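PDB 4LB6: protein kinase containing Z-DNA binding domains from Danio rerio, which binds left-handed Z-DNA through the Zalpha domain present here and, as part of a longer kinase, probably phosphorylates the translation initiation factor eIF2alpha. Local coordinates for residues L35-K39 with S40-R44. Residues are numbered along the deposited sequence; the frame is centred on the assembly and turned at random.
Sequences LKLEK and STVNR. With nucleotides of chain B.
OP1 of DG5 of chain B is gripped by Lys39 and Asn43, one turn of helix apart, with Lys39 NZ 2.6 Å from it. Asn43 ND2 donates to the same OP1 of DG5 over 2.8 Å, its N-H meeting the oxygen at 165°. The lysine chain leaves the helix with CG anti to the backbone N (chi1 179°), then bends at chi3 and chi4, so that the chain from CG to NZ curls past this oxygen. ND2 also makes a weak bond to OP2 of DC4 of chain B, so the amide spans two successive phosphates. The spacing of the pair is fixed by the backbone, where Asn43 N donates to Lys39 O at 171°. Further along the strand, Arg44 NE donates to OP1 of DC6 of chain B over 2.8 Å, with the phosphate at the guanidinium edge, while Ser40 O lies above one face, toward its rim. With an alanine in place of Arg44, the DC6 phosphate would probably lose the NE donor and its positive charge, and Glu38 of the second subunit its salt bridge to NH2. Glu38 occupies the N-cap position; its carbonyl O accepts the first-turn bond from Val42 N (3.1 Å). Water 1 links Glu38 OE1 to Ser40 N, and water 2 joins Glu38 N, 2.8 Å away, to Thr41 OG1. The Glu38 carboxylate itself reaches Arg44 and Ser40 of the second subunit. On the inner side, Leu37 CB rests 3.8 Å from Val42 CG2, the two side chains crossing at about a right angle; Ile12 and Ile16 of helix 10-23 and Phe32 of helix 28-35 extend this apolar packing. Loop and helix 39-51 together form the turn and recognition helix of the Zalpha winged helix-turn-helix, here gripping the zigzag Z-DNA backbone through three consecutive phosphates.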
loop_
_atom_site.group_PDB
_atom_site.type_symbol
_atom_site.label_atom_id
_atom_site.label_comp_id
_atom_site.label_asym_id
_atom_site.label_seq_id
_atom_site.Cartn_x
_atom_site.Cartn_y
_atom_site.Cartn_z
ATOM N N LEU A 35 -16.387 -0.683 9.334
ATOM C CA LEU A 35 -17.127 -1.898 9.666
ATOM C C LEU A 35 -16.261 -2.956 10.360
ATOM O O LEU A 35 -16.774 -3.973 10.836
ATOM C CB LEU A 35 -17.760 -2.491 8.405
ATOM C CG LEU A 35 -18.755 -1.589 7.665
ATOM C CD1 LEU A 35 -19.404 -2.378 6.549
ATOM C CD2 LEU A 35 -19.798 -0.995 8.621
ATOM N N LYS A 36 -14.943 -2.731 10.378
ATOM C CA LYS A 36 -13.994 -3.711 10.898
ATOM C C LYS A 36 -14.168 -5.083 10.267
ATOM O O LYS A 36 -14.325 -6.069 10.972
ATOM C CB LYS A 36 -14.040 -3.762 12.444
ATOM C CG LYS A 36 -13.849 -2.419 13.108
ATOM C CD LYS A 36 -13.980 -2.549 14.627
ATOM C CE LYS A 36 -14.656 -1.345 15.295
ATOM N NZ LYS A 36 -14.571 -1.456 16.790
ATOM N N LEU A 37 -14.157 -5.135 8.929
ATOM C CA LEU A 37 -14.197 -6.382 8.168
ATOM C C LEU A 37 -12.922 -6.432 7.273
ATOM O O LEU A 37 -12.227 -5.428 7.127
ATOM C CB LEU A 37 -15.417 -6.426 7.261
ATOM C CG LEU A 37 -16.749 -6.318 8.056
ATOM C CD1 LEU A 37 -17.844 -5.932 7.031
ATOM C CD2 LEU A 37 -17.044 -7.645 8.750
ATOM N N GLU A 38 -12.598 -7.589 6.695
ATOM C CA GLU A 38 -11.484 -7.621 5.730
ATOM C C GLU A 38 -11.938 -6.862 4.490
ATOM O O GLU A 38 -13.081 -6.972 4.081
ATOM C CB GLU A 38 -11.145 -9.090 5.332
ATOM C CG GLU A 38 -10.554 -9.947 6.485
ATOM C CD GLU A 38 -9.028 -9.751 6.660
ATOM O OE1 GLU A 38 -8.340 -9.275 5.728
ATOM O OE2 GLU A 38 -8.506 -10.064 7.742
ATOM N N LYS A 39 -11.006 -6.214 3.840
ATOM C CA LYS A 39 -11.238 -5.532 2.551
ATOM C C LYS A 39 -11.779 -6.528 1.540
ATOM O O LYS A 39 -12.761 -6.229 0.862
ATOM C CB LYS A 39 -9.950 -4.914 2.028
ATOM C CG LYS A 39 -10.094 -4.187 0.661
ATOM C CD LYS A 39 -8.805 -3.501 0.181
ATOM C CE LYS A 39 -7.758 -4.427 -0.422
ATOM N NZ LYS A 39 -8.098 -4.712 -1.890
ATOM N N SER A 40 -11.202 -7.727 1.474
ATOM C CA SER A 40 -11.655 -8.682 0.472
ATOM C C SER A 40 -13.124 -9.095 0.742
ATOM O O SER A 40 -13.909 -9.336 -0.221
ATOM C CB SER A 40 -10.740 -9.904 0.483
ATOM O OG SER A 40 -10.845 -10.496 1.765
ATOM N N THR A 41 -13.523 -9.204 2.022
ATOM C CA THR A 41 -14.915 -9.549 2.311
ATOM C C THR A 41 -15.839 -8.421 1.878
ATOM O O THR A 41 -16.919 -8.647 1.344
ATOM C CB THR A 41 -15.081 -9.757 3.819
ATOM O OG1 THR A 41 -14.209 -10.844 4.208
ATOM C CG2 THR A 41 -16.546 -10.025 4.185
ATOM N N VAL A 42 -15.461 -7.175 2.153
ATOM C CA VAL A 42 -16.330 -6.104 1.710
ATOM C C VAL A 42 -16.371 -6.064 0.159
ATOM O O VAL A 42 -17.449 -5.889 -0.439
ATOM C CB VAL A 42 -15.862 -4.752 2.296
ATOM C CG1 VAL A 42 -16.693 -3.599 1.748
ATOM C CG2 VAL A 42 -15.937 -4.796 3.850
ATOM N N ASN A 43 -15.224 -6.207 -0.494
ATOM C CA ASN A 43 -15.272 -6.199 -1.958
ATOM C C ASN A 43 -16.112 -7.355 -2.514
ATOM O O ASN A 43 -16.820 -7.149 -3.508
ATOM C CB ASN A 43 -13.860 -6.224 -2.623
ATOM C CG ASN A 43 -13.389 -4.857 -3.045
ATOM O OD1 ASN A 43 -14.182 -3.969 -3.353
ATOM N ND2 ASN A 43 -12.041 -4.682 -3.096
ATOM N N ARG A 44 -15.999 -8.566 -1.949
ATOM C CA ARG A 44 -16.802 -9.707 -2.451
ATOM C C ARG A 44 -18.276 -9.278 -2.443
ATOM O O ARG A 44 -19.022 -9.473 -3.440
ATOM C CB ARG A 44 -16.603 -10.971 -1.549
ATOM C CG ARG A 44 -17.569 -12.170 -1.751
ATOM C CD ARG A 44 -17.219 -13.299 -0.731
ATOM N NE ARG A 44 -15.767 -13.418 -0.668
ATOM C CZ ARG A 44 -15.031 -13.348 0.442
ATOM N NH1 ARG A 44 -15.603 -13.264 1.627
ATOM N NH2 ARG A 44 -13.710 -13.396 0.360
ATOM P P DG B 5 -9.908 -7.796 -2.881
ATOM O OP1 DG B 5 -10.000 -6.430 -2.338
ATOM O OP2 DG B 5 -9.239 -8.931 -2.151
ATOM O "O5'" DG B 5 -11.369 -8.239 -3.291
ATOM C "C5'" DG B 5 -11.658 -9.623 -3.808
ATOM C "C4'" DG B 5 -13.067 -9.693 -4.349
ATOM O "O4'" DG B 5 -13.274 -8.763 -5.417
ATOM C "C3'" DG B 5 -13.328 -11.079 -5.018
ATOM O "O3'" DG B 5 -13.932 -11.842 -3.963
ATOM C "C2'" DG B 5 -14.354 -10.748 -6.068
ATOM C "C1'" DG B 5 -14.141 -9.285 -6.440
ATOM N N9 DG B 5 -13.451 -8.980 -7.701
ATOM C C8 DG B 5 -13.948 -8.150 -8.664
ATOM N N7 DG B 5 -13.120 -7.929 -9.673
ATOM C C5 DG B 5 -12.014 -8.725 -9.388
ATOM C C6 DG B 5 -10.793 -8.850 -10.112
ATOM O O6 DG B 5 -10.491 -8.307 -11.172
ATOM N N1 DG B 5 -9.861 -9.676 -9.478
ATOM C C2 DG B 5 -10.093 -10.250 -8.240
ATOM N N2 DG B 5 -9.079 -10.993 -7.719
ATOM N N3 DG B 5 -11.267 -10.091 -7.560
ATOM C C4 DG B 5 -12.167 -9.313 -8.168
ATOM P P DC B 6 -13.526 -13.376 -3.666
ATOM O OP1 DC B 6 -14.742 -14.105 -3.207
ATOM O OP2 DC B 6 -12.286 -13.578 -2.945
ATOM O "O5'" DC B 6 -13.302 -13.975 -5.166
ATOM C "C5'" DC B 6 -13.306 -15.418 -5.272
ATOM C "C4'" DC B 6 -12.175 -15.761 -6.292
ATOM O "O4'" DC B 6 -12.530 -15.281 -7.613
ATOM C "C3'" DC B 6 -10.757 -15.262 -5.942
ATOM O "O3'" DC B 6 -9.822 -16.298 -6.225
ATOM C "C2'" DC B 6 -10.592 -14.120 -6.971
ATOM C "C1'" DC B 6 -11.370 -14.725 -8.136
ATOM N N1 DC B 6 -11.776 -13.688 -9.098
ATOM C C2 DC B 6 -10.857 -13.393 -10.112
ATOM O O2 DC B 6 -9.776 -13.987 -10.086
ATOM N N3 DC B 6 -11.151 -12.450 -11.005
ATOM C C4 DC B 6 -12.333 -11.868 -10.950
ATOM N N4 DC B 6 -12.639 -10.944 -11.856
ATOM C C5 DC B 6 -13.296 -12.156 -9.937
ATOM C C6 DC B 6 -12.988 -13.112 -9.029
ATOM P P DC B 4 -10.923 -3.279 -6.813
ATOM O OP1 DC B 4 -12.433 -3.198 -7.001
ATOM O OP2 DC B 4 -10.361 -3.040 -5.403
ATOM O "O5'" DC B 4 -10.553 -4.708 -7.274
ATOM C "C5'" DC B 4 -11.277 -5.929 -6.775
ATOM C "C4'" DC B 4 -10.369 -7.047 -6.324
ATOM O "O4'" DC B 4 -9.566 -7.447 -7.503
ATOM C "C3'" DC B 4 -9.347 -6.631 -5.231
ATOM O "O3'" DC B 4 -9.124 -7.696 -4.273
ATOM C "C2'" DC B 4 -8.041 -6.396 -6.081
ATOM C "C1'" DC B 4 -8.233 -7.531 -7.084
ATOM N N1 DC B 4 -7.398 -7.264 -8.270
ATOM C C2 DC B 4 -6.128 -7.806 -8.328
ATOM O O2 DC B 4 -5.736 -8.516 -7.423
ATOM N N3 DC B 4 -5.327 -7.504 -9.388
ATOM C C4 DC B 4 -5.784 -6.671 -10.347
ATOM N N4 DC B 4 -4.887 -6.456 -11.380
ATOM C C5 DC B 4 -7.067 -6.054 -10.286
ATOM C C6 DC B 4 -7.819 -6.378 -9.222
HETATM O O HOH W 1 -8.609 -8.300 2.651
HETATM O O HOH W 2 -13.938 -10.070 7.109
#